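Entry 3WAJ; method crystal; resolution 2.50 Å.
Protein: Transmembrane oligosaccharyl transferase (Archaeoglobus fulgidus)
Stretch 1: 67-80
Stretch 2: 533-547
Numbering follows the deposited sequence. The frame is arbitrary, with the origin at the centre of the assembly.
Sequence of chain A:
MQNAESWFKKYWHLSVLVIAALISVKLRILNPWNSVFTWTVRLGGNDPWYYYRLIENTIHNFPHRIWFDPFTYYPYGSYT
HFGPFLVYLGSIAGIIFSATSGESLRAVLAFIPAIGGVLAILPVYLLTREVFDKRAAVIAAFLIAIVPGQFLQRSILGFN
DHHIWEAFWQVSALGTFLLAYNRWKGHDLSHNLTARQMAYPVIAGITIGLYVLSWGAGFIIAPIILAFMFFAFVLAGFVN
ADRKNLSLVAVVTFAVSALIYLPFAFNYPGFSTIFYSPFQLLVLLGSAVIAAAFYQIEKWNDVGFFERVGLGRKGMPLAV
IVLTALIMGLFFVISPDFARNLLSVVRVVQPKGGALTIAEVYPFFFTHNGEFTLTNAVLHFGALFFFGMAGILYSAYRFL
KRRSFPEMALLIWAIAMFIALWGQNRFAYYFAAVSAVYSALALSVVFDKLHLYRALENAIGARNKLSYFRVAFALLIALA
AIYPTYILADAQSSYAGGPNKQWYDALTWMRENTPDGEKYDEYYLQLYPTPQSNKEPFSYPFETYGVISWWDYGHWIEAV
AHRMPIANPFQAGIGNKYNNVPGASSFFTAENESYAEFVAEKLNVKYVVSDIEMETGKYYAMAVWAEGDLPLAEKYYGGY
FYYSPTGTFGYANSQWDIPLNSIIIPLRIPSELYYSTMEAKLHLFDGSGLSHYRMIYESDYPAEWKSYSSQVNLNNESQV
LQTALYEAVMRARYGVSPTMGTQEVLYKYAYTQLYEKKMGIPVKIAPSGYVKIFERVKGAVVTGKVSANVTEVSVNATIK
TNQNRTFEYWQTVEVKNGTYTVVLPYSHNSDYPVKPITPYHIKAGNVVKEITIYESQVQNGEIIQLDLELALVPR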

ATOM      1  N   TRP A  67     -15.834 -12.238  -2.317  1.00 30.74           N
ATOM      2  CA  TRP A  67     -14.556 -12.790  -1.864  1.00 28.81           C
ATOM      3  C   TRP A  67     -13.653 -12.914  -3.062  1.00 33.76           C
ATOM      4  O   TRP A  67     -12.552 -13.476  -2.996  1.00 41.07           O
ATOM      5  N   PHE A  68     -14.141 -12.374  -4.172  1.00 33.81           N
ATOM      6  CA  PHE A  68     -13.371 -12.294  -5.404  1.00 34.55           C
ATOM      7  C   PHE A  68     -13.835 -11.084  -6.228  1.00 34.36           C
ATOM      8  O   PHE A  68     -15.018 -10.722  -6.213  1.00 32.74           O
ATOM      9  N   ASP A  69     -12.895 -10.448  -6.925  1.00 33.89           N
ATOM     10  CA  ASP A  69     -13.154  -9.145  -7.526  1.00 28.98           C
ATOM     11  C   ASP A  69     -12.568  -9.117  -8.919  1.00 32.96           C
ATOM     12  O   ASP A  69     -11.387  -8.854  -9.095  1.00 32.88           O
ATOM     13  N   PRO A  70     -13.398  -9.417  -9.927  1.00 38.21           N
ATOM     14  CA  PRO A  70     -12.913  -9.425 -11.310  1.00 40.37           C
ATOM     15  C   PRO A  70     -12.651  -8.022 -11.838  1.00 34.93           C
ATOM     16  O   PRO A  70     -12.126  -7.865 -12.946  1.00 29.62           O
ATOM     17  N   PHE A  71     -13.018  -7.020 -11.047  1.00 32.53           N
ATOM     18  CA  PHE A  71     -12.893  -5.622 -11.455  1.00 36.57           C
ATOM     19  C   PHE A  71     -11.441  -5.155 -11.311  1.00 44.28           C
ATOM     20  O   PHE A  71     -11.048  -4.119 -11.859  1.00 50.71           O
ATOM     21  N   THR A  72     -10.644  -5.923 -10.573  1.00 40.82           N
ATOM     22  CA  THR A  72      -9.223  -5.626 -10.434  1.00 37.45           C
ATOM     23  C   THR A  72      -8.338  -6.743 -10.998  1.00 39.61           C
ATOM     24  O   THR A  72      -8.835  -7.812 -11.359  1.00 37.29           O
ATOM     25  N   TYR A  73      -7.034  -6.488 -11.092  1.00 35.49           N
ATOM     26  CA  TYR A  73      -6.118  -7.457 -11.706  1.00 32.74           C
ATOM     27  C   TYR A  73      -6.670  -7.951 -13.061  1.00 33.99           C
ATOM     28  O   TYR A  73      -6.731  -9.155 -13.349  1.00 38.87           O
ATOM     29  N   TYR A  74      -7.057  -7.005 -13.904  1.00 33.29           N
ATOM     30  CA  TYR A  74      -7.640  -7.329 -15.198  1.00 35.66           C
ATOM     31  C   TYR A  74      -6.630  -8.004 -16.133  1.00 39.67           C
ATOM     32  O   TYR A  74      -5.474  -7.590 -16.218  1.00 40.41           O
ATOM     33  N   PRO A  75      -7.074  -9.031 -16.869  1.00 35.54           N
ATOM     34  CA  PRO A  75      -8.442  -9.553 -16.875  1.00 30.45           C
ATOM     35  C   PRO A  75      -8.578 -10.860 -16.116  1.00 34.63           C
ATOM     36  O   PRO A  75      -9.282 -11.755 -16.604  1.00 35.58           O
ATOM     37  N   TYR A  76      -7.924 -10.990 -14.968  1.00 35.01           N
ATOM     38  CA  TYR A  76      -8.012 -12.244 -14.209  1.00 34.59           C
ATOM     39  C   TYR A  76      -8.914 -12.132 -12.987  1.00 32.26           C
ATOM     40  O   TYR A  76      -9.653 -13.057 -12.657  1.00 35.55           O
ATOM     41  N   GLY A  77      -8.856 -11.000 -12.301  1.00 28.95           N
ATOM     42  CA  GLY A  77      -9.620 -10.851 -11.075  1.00 30.95           C
ATOM     43  C   GLY A  77      -8.770 -11.254  -9.881  1.00 33.40           C
ATOM     44  O   GLY A  77      -7.800 -12.003 -10.025  1.00 34.17           O
ATOM     45  N   SER A  78      -9.133 -10.763  -8.701  1.00 30.97           N
ATOM     46  CA  SER A  78      -8.365 -11.008  -7.488  1.00 36.04           C
ATOM     47  C   SER A  78      -9.273 -11.512  -6.368  1.00 41.10           C
ATOM     48  O   SER A  78     -10.339 -10.922  -6.093  1.00 35.46           O
ATOM     49  N   TYR A  79      -8.839 -12.577  -5.700  1.00 37.11           N
ATOM     50  CA  TYR A  79      -9.456 -12.945  -4.437  1.00 37.67           C
ATOM     51  C   TYR A  79      -9.180 -11.829  -3.454  1.00 35.35           C
ATOM     52  O   TYR A  79      -8.125 -11.216  -3.501  1.00 39.16           O
ATOM     53  N   THR A  80     -10.120 -11.585  -2.553  1.00 30.08           N
ATOM     54  CA  THR A  80     -10.019 -10.466  -1.631  1.00 30.67           C
ATOM     55  C   THR A  80      -9.571 -10.960  -0.268  1.00 38.24           C
ATOM     56  O   THR A  80     -10.340 -11.629   0.435  1.00 39.26           O
ATOM     57  N   SER A 533     -10.412 -20.869  -9.552  1.00 47.19           N
ATOM     58  CA  SER A 533      -9.094 -20.431  -9.995  1.00 42.10           C
ATOM     59  C   SER A 533      -9.166 -19.042 -10.636  1.00 42.90           C
ATOM     60  O   SER A 533     -10.248 -18.577 -11.010  1.00 50.95           O
ATOM     61  N   ASN A 534      -8.017 -18.379 -10.733  1.00 42.43           N
ATOM     62  CA  ASN A 534      -7.898 -17.122 -11.473  1.00 44.43           C
ATOM     63  C   ASN A 534      -6.663 -17.152 -12.377  1.00 44.67           C
ATOM     64  O   ASN A 534      -6.084 -16.115 -12.713  1.00 44.59           O
ATOM     65  N   LYS A 535      -6.265 -18.360 -12.765  1.00 46.34           N
ATOM     66  CA  LYS A 535      -5.084 -18.531 -13.603  1.00 51.60           C
ATOM     67  C   LYS A 535      -5.355 -18.130 -15.041  1.00 43.17           C
ATOM     68  O   LYS A 535      -4.444 -17.724 -15.752  1.00 49.40           O
ATOM     69  N   GLU A 536      -6.611 -18.252 -15.462  1.00 41.64           N
ATOM     70  CA  GLU A 536      -7.022 -17.911 -16.827  1.00 44.73           C
ATOM     71  C   GLU A 536      -7.929 -16.651 -16.826  1.00 53.40           C
ATOM     72  O   GLU A 536      -8.589 -16.364 -15.815  1.00 46.80           O
ATOM     73  N   PRO A 537      -7.944 -15.888 -17.941  1.00 50.16           N
ATOM     74  CA  PRO A 537      -8.771 -14.670 -17.998  1.00 40.67           C
ATOM     75  C   PRO A 537     -10.214 -14.923 -17.531  1.00 38.37           C
ATOM     76  O   PRO A 537     -10.801 -15.925 -17.888  1.00 35.72           O
ATOM     77  N   PHE A 538     -10.755 -14.029 -16.712  1.00 45.42           N
ATOM     78  CA  PHE A 538     -12.088 -14.185 -16.144  1.00 37.75           C
ATOM     79  C   PHE A 538     -13.095 -14.032 -17.255  1.00 35.37           C
ATOM     80  O   PHE A 538     -12.839 -13.361 -18.247  1.00 42.64           O
ATOM     81  N   SER A 539     -14.255 -14.637 -17.081  1.00 36.36           N
ATOM     82  CA  SER A 539     -15.285 -14.589 -18.102  1.00 44.00           C
ATOM     83  C   SER A 539     -16.279 -13.474 -17.764  1.00 45.35           C
ATOM     84  O   SER A 539     -17.260 -13.702 -17.050  1.00 46.10           O
ATOM     85  N   TYR A 540     -16.016 -12.268 -18.266  1.00 40.64           N
ATOM     86  CA  TYR A 540     -16.851 -11.103 -17.958  1.00 37.23           C
ATOM     87  C   TYR A 540     -18.222 -11.190 -18.621  1.00 36.23           C
ATOM     88  O   TYR A 540     -18.326 -11.716 -19.719  1.00 38.07           O
ATOM     89  N   PRO A 541     -19.269 -10.666 -17.946  1.00 41.79           N
ATOM     90  CA  PRO A 541     -20.674 -10.726 -18.387  1.00 43.00           C
ATOM     91  C   PRO A 541     -20.948  -9.706 -19.469  1.00 41.85           C
ATOM     92  O   PRO A 541     -22.075  -9.567 -19.947  1.00 48.49           O
ATOM     93  N   PHE A 542     -19.911  -8.966 -19.828  1.00 35.94           N
ATOM     94  CA  PHE A 542     -20.015  -8.025 -20.924  1.00 32.64           C
ATOM     95  C   PHE A 542     -18.654  -7.714 -21.537  1.00 33.78           C
ATOM     96  O   PHE A 542     -17.585  -8.023 -20.998  1.00 36.60           O
ATOM     97  N   GLU A 543     -18.753  -7.095 -22.693  1.00 33.04           N
ATOM     98  CA  GLU A 543     -17.658  -6.571 -23.475  1.00 45.13           C
ATOM     99  C   GLU A 543     -16.795  -5.560 -22.650  1.00 46.40           C
ATOM    100  O   GLU A 543     -17.183  -4.414 -22.454  1.00 54.36           O
ATOM    101  N   THR A 544     -15.634  -5.991 -22.152  1.00 41.85           N
ATOM    102  CA  THR A 544     -14.808  -5.139 -21.278  1.00 33.98           C
ATOM    103  C   THR A 544     -13.460  -4.667 -21.857  1.00 33.15           C
ATOM    104  O   THR A 544     -13.029  -5.129 -22.905  1.00 38.21           O
ATOM    105  N   TYR A 545     -12.778  -3.770 -21.146  1.00 32.58           N
ATOM    106  CA  TYR A 545     -11.410  -3.379 -21.515  1.00 35.56           C
ATOM    107  C   TYR A 545     -10.575  -3.072 -20.273  1.00 36.25           C
ATOM    108  O   TYR A 545     -11.124  -2.807 -19.198  1.00 31.98           O
ATOM    109  N   GLY A 546      -9.252  -3.099 -20.417  1.00 34.21           N
ATOM    110  CA  GLY A 546      -8.390  -2.871 -19.279  1.00 26.91           C
ATOM    111  C   GLY A 546      -7.711  -1.519 -19.318  1.00 35.22           C
ATOM    112  O   GLY A 546      -7.527  -0.905 -20.382  1.00 32.06           O
ATOM    113  N   VAL A 547      -7.336  -1.062 -18.130  1.00 30.35           N
ATOM    114  CA  VAL A 547      -6.638   0.186 -17.954  1.00 26.01           C
ATOM    115  C   VAL A 547      -5.263  -0.129 -17.353  1.00 31.87           C
ATOM    116  O   VAL A 547      -5.156  -0.655 -16.235  1.00 30.01           O
TER

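Where a loop without regular pairing packs against another, its carbonyls must be satisfied one by one, and this contact in the oligosaccharyl transferase is a compact example. Three carbonyl oxygens of the first stretch receive donors from the second, only one of them a backbone amide. Phe538 N donates to Pro75 O at 2.7 Å, the cis peptide before Pro75 lying close by, and Pro537 CA adds a CA-H...O contact to Pro75 O at 3.3 Å. The other two donors are side chains. Asn534, chi1 p, points toward the first stretch and gives its amide ND2 to Gly77 O at 3.0 Å. Tyr540, chi1 m, also points toward it, and its hydroxyl OH donates to Pro70 O at 2.6 Å.

Apolar packing surrounds these bonds. Phe538 (t) sets one ring face beneath Pro70, whose CB lies 3.6 Å from the ring centroid of Phe538. Phe68 (t) runs beside it, the two ring planes 30° apart but slid so that they barely overlap; its edge meets Asn534 CB, 3.8 Å from Phe68 CE1. A CB on Gly77 would clash with Phe68 CZ, so the bare glycine leaves room for that ring. Tyr76 (m) lies along the backbone of the second stretch, its CE1 reaching Pro537 CD at 4.0 Å.

Tyr74 (t) reaches farthest along the second stretch: Tyr74 OH and Thr544 OG1 share a 2.7 Å hydrogen bond in which either may donate. Its ring passes Gly546, where a CB would clash with Tyr74 CD2.

Two waters serve acceptors left over. Water 1 donates to Asn534 O (2.8 Å from its oxygen) and also bonds Tyr73 OH (2.9 Å from the same oxygen). Water 2 donates to both Tyr76 O and Glu536 O, its oxygen 2.9 and 2.8 Å from them, bridging the two backbones.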

ATOM      1  CB  TRP A  67     -14.775 -14.171  -1.221  1.00 37.60           C
ATOM      2  CG  TRP A  67     -15.629 -14.042  -0.017  1.00 41.27           C
ATOM      3  CD1 TRP A  67     -16.989 -14.179   0.050  1.00 44.85           C
ATOM      4  CD2 TRP A  67     -15.197 -13.669   1.297  1.00 42.77           C
ATOM      5  NE1 TRP A  67     -17.422 -13.943   1.333  1.00 48.01           N
ATOM      6  CE2 TRP A  67     -16.343 -13.630   2.119  1.00 44.92           C
ATOM      7  CE3 TRP A  67     -13.948 -13.377   1.860  1.00 37.55           C
ATOM      8  CZ2 TRP A  67     -16.275 -13.310   3.479  1.00 45.39           C
ATOM      9  CZ3 TRP A  67     -13.877 -13.066   3.199  1.00 32.92           C
ATOM     10  CH2 TRP A  67     -15.035 -13.035   4.000  1.00 44.08           C
ATOM     11  CB  PHE A  68     -13.504 -13.607  -6.185  1.00 27.44           C
ATOM     12  CG  PHE A  68     -12.727 -13.634  -7.466  1.00 29.00           C
ATOM     13  CD1 PHE A  68     -11.387 -13.997  -7.469  1.00 23.55           C
ATOM     14  CD2 PHE A  68     -13.335 -13.288  -8.670  1.00 32.23           C
ATOM     15  CE1 PHE A  68     -10.657 -14.030  -8.655  1.00 26.40           C
ATOM     16  CE2 PHE A  68     -12.616 -13.311  -9.865  1.00 30.92           C
ATOM     17  CZ  PHE A  68     -11.270 -13.685  -9.857  1.00 31.42           C
ATOM     18  CB  ASP A  69     -12.543  -8.036  -6.653  1.00 29.33           C
ATOM     19  CG  ASP A  69     -12.802  -6.607  -7.199  1.00 31.79           C
ATOM     20  OD1 ASP A  69     -13.569  -6.440  -8.171  1.00 26.94           O
ATOM     21  OD2 ASP A  69     -12.250  -5.644  -6.631  1.00 32.31           O
ATOM     22  CB  PRO A  70     -14.075 -10.076 -12.085  1.00 39.06           C
ATOM     23  CG  PRO A  70     -15.278  -9.821 -11.241  1.00 38.23           C
ATOM     24  CD  PRO A  70     -14.785  -9.911  -9.823  1.00 32.90           C
ATOM     25  CB  PHE A  71     -13.789  -4.752 -10.598  1.00 35.45           C
ATOM     26  CG  PHE A  71     -14.542  -3.686 -11.359  1.00 39.94           C
ATOM     27  CD1 PHE A  71     -13.896  -2.532 -11.789  1.00 28.37           C
ATOM     28  CD2 PHE A  71     -15.915  -3.808 -11.578  1.00 36.68           C
ATOM     29  CE1 PHE A  71     -14.581  -1.550 -12.451  1.00 33.41           C
ATOM     30  CE2 PHE A  71     -16.611  -2.816 -12.241  1.00 35.88           C
ATOM     31  CZ  PHE A  71     -15.938  -1.682 -12.684  1.00 37.40           C
ATOM     32  CB  THR A  72      -8.866  -5.326  -8.984  1.00 35.94           C
ATOM     33  OG1 THR A  72      -7.585  -4.692  -8.939  1.00 29.53           O
ATOM     34  CG2 THR A  72      -8.873  -6.596  -8.141  1.00 30.59           C
ATOM     35  CB  TYR A  73      -5.817  -8.613 -10.719  1.00 33.11           C
ATOM     36  CG  TYR A  73      -4.829  -9.658 -11.216  1.00 32.73           C
ATOM     37  CD1 TYR A  73      -3.862  -9.347 -12.174  1.00 31.09           C
ATOM     38  CD2 TYR A  73      -4.879 -10.960 -10.736  1.00 33.27           C
ATOM     39  CE1 TYR A  73      -2.978 -10.305 -12.636  1.00 37.22           C
ATOM     40  CE2 TYR A  73      -4.004 -11.939 -11.201  1.00 37.17           C
ATOM     41  CZ  TYR A  73      -3.055 -11.606 -12.147  1.00 42.52           C
ATOM     42  OH  TYR A  73      -2.186 -12.570 -12.603  1.00 43.23           O
ATOM     43  CB  TYR A  74      -8.183  -6.050 -15.833  1.00 34.94           C
ATOM     44  CG  TYR A  74      -8.957  -6.269 -17.110  1.00 36.42           C
ATOM     45  CD1 TYR A  74     -10.306  -6.615 -17.087  1.00 30.60           C
ATOM     46  CD2 TYR A  74      -8.348  -6.094 -18.341  1.00 25.89           C
ATOM     47  CE1 TYR A  74     -11.021  -6.795 -18.273  1.00 26.72           C
ATOM     48  CE2 TYR A  74      -9.046  -6.279 -19.523  1.00 29.29           C
ATOM     49  CZ  TYR A  74     -10.384  -6.630 -19.486  1.00 31.36           C
ATOM     50  OH  TYR A  74     -11.081  -6.796 -20.680  1.00 32.42           O
ATOM     51  CB  PRO A  75      -8.656  -9.861 -18.354  1.00 27.76           C
ATOM     52  CG  PRO A  75      -7.270 -10.455 -18.742  1.00 29.34           C
ATOM     53  CD  PRO A  75      -6.242  -9.658 -17.915  1.00 27.49           C
ATOM     54  CB  TYR A  76      -6.612 -12.715 -13.776  1.00 34.52           C
ATOM     55  CG  TYR A  76      -5.659 -12.890 -14.933  1.00 36.16           C
ATOM     56  CD1 TYR A  76      -5.624 -14.081 -15.660  1.00 38.97           C
ATOM     57  CD2 TYR A  76      -4.788 -11.870 -15.305  1.00 33.95           C
ATOM     58  CE1 TYR A  76      -4.744 -14.245 -16.730  1.00 36.69           C
ATOM     59  CE2 TYR A  76      -3.905 -12.029 -16.387  1.00 33.28           C
ATOM     60  CZ  TYR A  76      -3.898 -13.222 -17.078  1.00 35.67           C
ATOM     61  OH  TYR A  76      -3.041 -13.394 -18.125  1.00 45.95           O
ATOM     62  CB  SER A  78      -7.687  -9.707  -7.006  1.00 33.55           C
ATOM     63  OG  SER A  78      -6.371  -9.561  -7.494  1.00 46.34           O
ATOM     64  CB  TYR A  79      -8.857 -14.233  -3.898  1.00 32.18           C
ATOM     65  CG  TYR A  79      -9.155 -15.417  -4.777  1.00 36.18           C
ATOM     66  CD1 TYR A  79     -10.294 -16.181  -4.575  1.00 33.64           C
ATOM     67  CD2 TYR A  79      -8.303 -15.765  -5.806  1.00 33.76           C
ATOM     68  CE1 TYR A  79     -10.568 -17.256  -5.374  1.00 32.39           C
ATOM     69  CE2 TYR A  79      -8.568 -16.830  -6.611  1.00 33.14           C
ATOM     70  CZ  TYR A  79      -9.700 -17.577  -6.389  1.00 32.78           C
ATOM     71  OH  TYR A  79      -9.966 -18.652  -7.205  1.00 30.61           O
ATOM     72  CB  THR A  80     -11.388  -9.752  -1.481  1.00 29.45           C
ATOM     73  OG1 THR A  80     -12.334 -10.648  -0.886  1.00 33.67           O
ATOM     74  CG2 THR A  80     -11.929  -9.361  -2.826  1.00 35.13           C
ATOM     75  CB  SER A 533      -8.500 -21.449 -10.973  1.00 39.69           C
ATOM     76  OG  SER A 533      -7.192 -21.071 -11.364  1.00 52.28           O
ATOM     77  CB  ASN A 534      -7.912 -15.905 -10.525  1.00 44.42           C
ATOM     78  CG  ASN A 534      -6.625 -15.750  -9.710  1.00 43.70           C
ATOM     79  OD1 ASN A 534      -5.821 -16.678  -9.579  1.00 43.82           O
ATOM     80  ND2 ASN A 534      -6.431 -14.558  -9.154  1.00 39.25           N
ATOM     81  CB  LYS A 535      -4.591 -19.975 -13.554  1.00 62.40           C
ATOM     82  CG  LYS A 535      -4.159 -20.428 -12.179  1.00 73.13           C
ATOM     83  CD  LYS A 535      -2.987 -19.604 -11.668  1.00 79.63           C
ATOM     84  CE  LYS A 535      -2.710 -19.911 -10.204  1.00 87.26           C
ATOM     85  NZ  LYS A 535      -1.379 -19.396  -9.770  1.00 93.15           N
ATOM     86  CB  GLU A 536      -7.703 -19.126 -17.485  1.00 42.82           C
ATOM     87  CG  GLU A 536      -6.759 -20.282 -17.926  1.00 97.94           C
ATOM     88  CD  GLU A 536      -7.487 -21.618 -18.197  1.00102.18           C
ATOM     89  OE1 GLU A 536      -8.406 -21.977 -17.427  1.00 99.63           O
ATOM     90  OE2 GLU A 536      -7.136 -22.319 -19.177  1.00107.29           O
ATOM     91  CB  PRO A 537      -8.749 -14.307 -19.486  1.00 36.57           C
ATOM     92  CG  PRO A 537      -7.429 -14.876 -19.994  1.00 36.99           C
ATOM     93  CD  PRO A 537      -7.246 -16.159 -19.218  1.00 42.73           C
ATOM     94  CB  PHE A 538     -12.323 -13.105 -15.076  1.00 34.70           C
ATOM     95  CG  PHE A 538     -13.656 -13.196 -14.364  1.00 27.84           C
ATOM     96  CD1 PHE A 538     -13.822 -14.015 -13.257  1.00 25.26           C
ATOM     97  CD2 PHE A 538     -14.730 -12.415 -14.769  1.00 28.04           C
ATOM     98  CE1 PHE A 538     -15.059 -14.079 -12.582  1.00 26.28           C
ATOM     99  CE2 PHE A 538     -15.970 -12.470 -14.104  1.00 26.32           C
ATOM    100  CZ  PHE A 538     -16.132 -13.296 -13.005  1.00 22.02           C
ATOM    101  CB  SER A 539     -15.984 -15.954 -18.181  1.00 46.00           C
ATOM    102  OG  SER A 539     -16.917 -15.956 -19.230  1.00 62.37           O
ATOM    103  CB  TYR A 540     -16.132  -9.813 -18.369  1.00 30.85           C
ATOM    104  CG  TYR A 540     -14.886  -9.584 -17.556  1.00 28.72           C
ATOM    105  CD1 TYR A 540     -13.668 -10.097 -17.959  1.00 26.39           C
ATOM    106  CD2 TYR A 540     -14.931  -8.857 -16.371  1.00 28.36           C
ATOM    107  CE1 TYR A 540     -12.505  -9.892 -17.201  1.00 29.53           C
ATOM    108  CE2 TYR A 540     -13.788  -8.640 -15.608  1.00 25.44           C
ATOM    109  CZ  TYR A 540     -12.573  -9.164 -16.025  1.00 33.74           C
ATOM    110  OH  TYR A 540     -11.434  -8.958 -15.257  1.00 35.46           O
ATOM    111  CB  PRO A 541     -21.467 -10.323 -17.130  1.00 40.04           C
ATOM    112  CG  PRO A 541     -20.471 -10.300 -16.008  1.00 43.73           C
ATOM    113  CD  PRO A 541     -19.145 -10.032 -16.618  1.00 40.97           C
ATOM    114  CB  PHE A 542     -20.721  -6.728 -20.490  1.00 28.88           C
ATOM    115  CG  PHE A 542     -19.890  -5.839 -19.556  1.00 35.05           C
ATOM    116  CD1 PHE A 542     -19.583  -6.247 -18.253  1.00 35.00           C
ATOM    117  CD2 PHE A 542     -19.447  -4.586 -19.974  1.00 34.40           C
ATOM    118  CE1 PHE A 542     -18.835  -5.422 -17.385  1.00 35.41           C
ATOM    119  CE2 PHE A 542     -18.704  -3.764 -19.123  1.00 39.28           C
ATOM    120  CZ  PHE A 542     -18.401  -4.179 -17.824  1.00 35.27           C
ATOM    121  CB  GLU A 543     -18.324  -5.937 -24.720  1.00 49.50           C
ATOM    122  CG  GLU A 543     -19.808  -5.341 -24.476  1.00161.81           C
ATOM    123  CD  GLU A 543     -21.014  -6.370 -24.424  1.00 57.74           C
ATOM    124  OE1 GLU A 543     -22.155  -5.988 -24.041  1.00 45.08           O
ATOM    125  OE2 GLU A 543     -20.847  -7.555 -24.773  1.00 67.64           O
ATOM    126  CB  THR A 544     -14.500  -5.831 -19.930  1.00 35.77           C
ATOM    127  OG1 THR A 544     -13.764  -7.043 -20.156  1.00 31.98           O
ATOM    128  CG2 THR A 544     -15.778  -6.114 -19.150  1.00 27.06           C
ATOM    129  CB  TYR A 545     -11.390  -2.174 -22.489  1.00 34.06           C
ATOM    130  CG  TYR A 545     -12.137  -0.952 -21.987  1.00 34.04           C
ATOM    131  CD1 TYR A 545     -11.599  -0.134 -20.999  1.00 30.17           C
ATOM    132  CD2 TYR A 545     -13.379  -0.611 -22.514  1.00 31.30           C
ATOM    133  CE1 TYR A 545     -12.286   0.978 -20.533  1.00 30.03           C
ATOM    134  CE2 TYR A 545     -14.074   0.510 -22.057  1.00 30.97           C
ATOM    135  CZ  TYR A 545     -13.515   1.296 -21.065  1.00 33.77           C
ATOM    136  OH  TYR A 545     -14.194   2.404 -20.604  1.00 39.61           O
ATOM    137  CB  VAL A 547      -7.419   1.094 -17.025  1.00 26.23           C
ATOM    138  CG1 VAL A 547      -6.664   2.431 -16.805  1.00 25.16           C
ATOM    139  CG2 VAL A 547      -8.807   1.353 -17.594  1.00 21.69           C
TER
HETATM  140  O   HOH W   1      -3.428 -15.226 -12.605  1.00 52.72           O
HETATM  141  O   HOH W   2     -10.101 -15.811 -13.582  1.00 36.25           O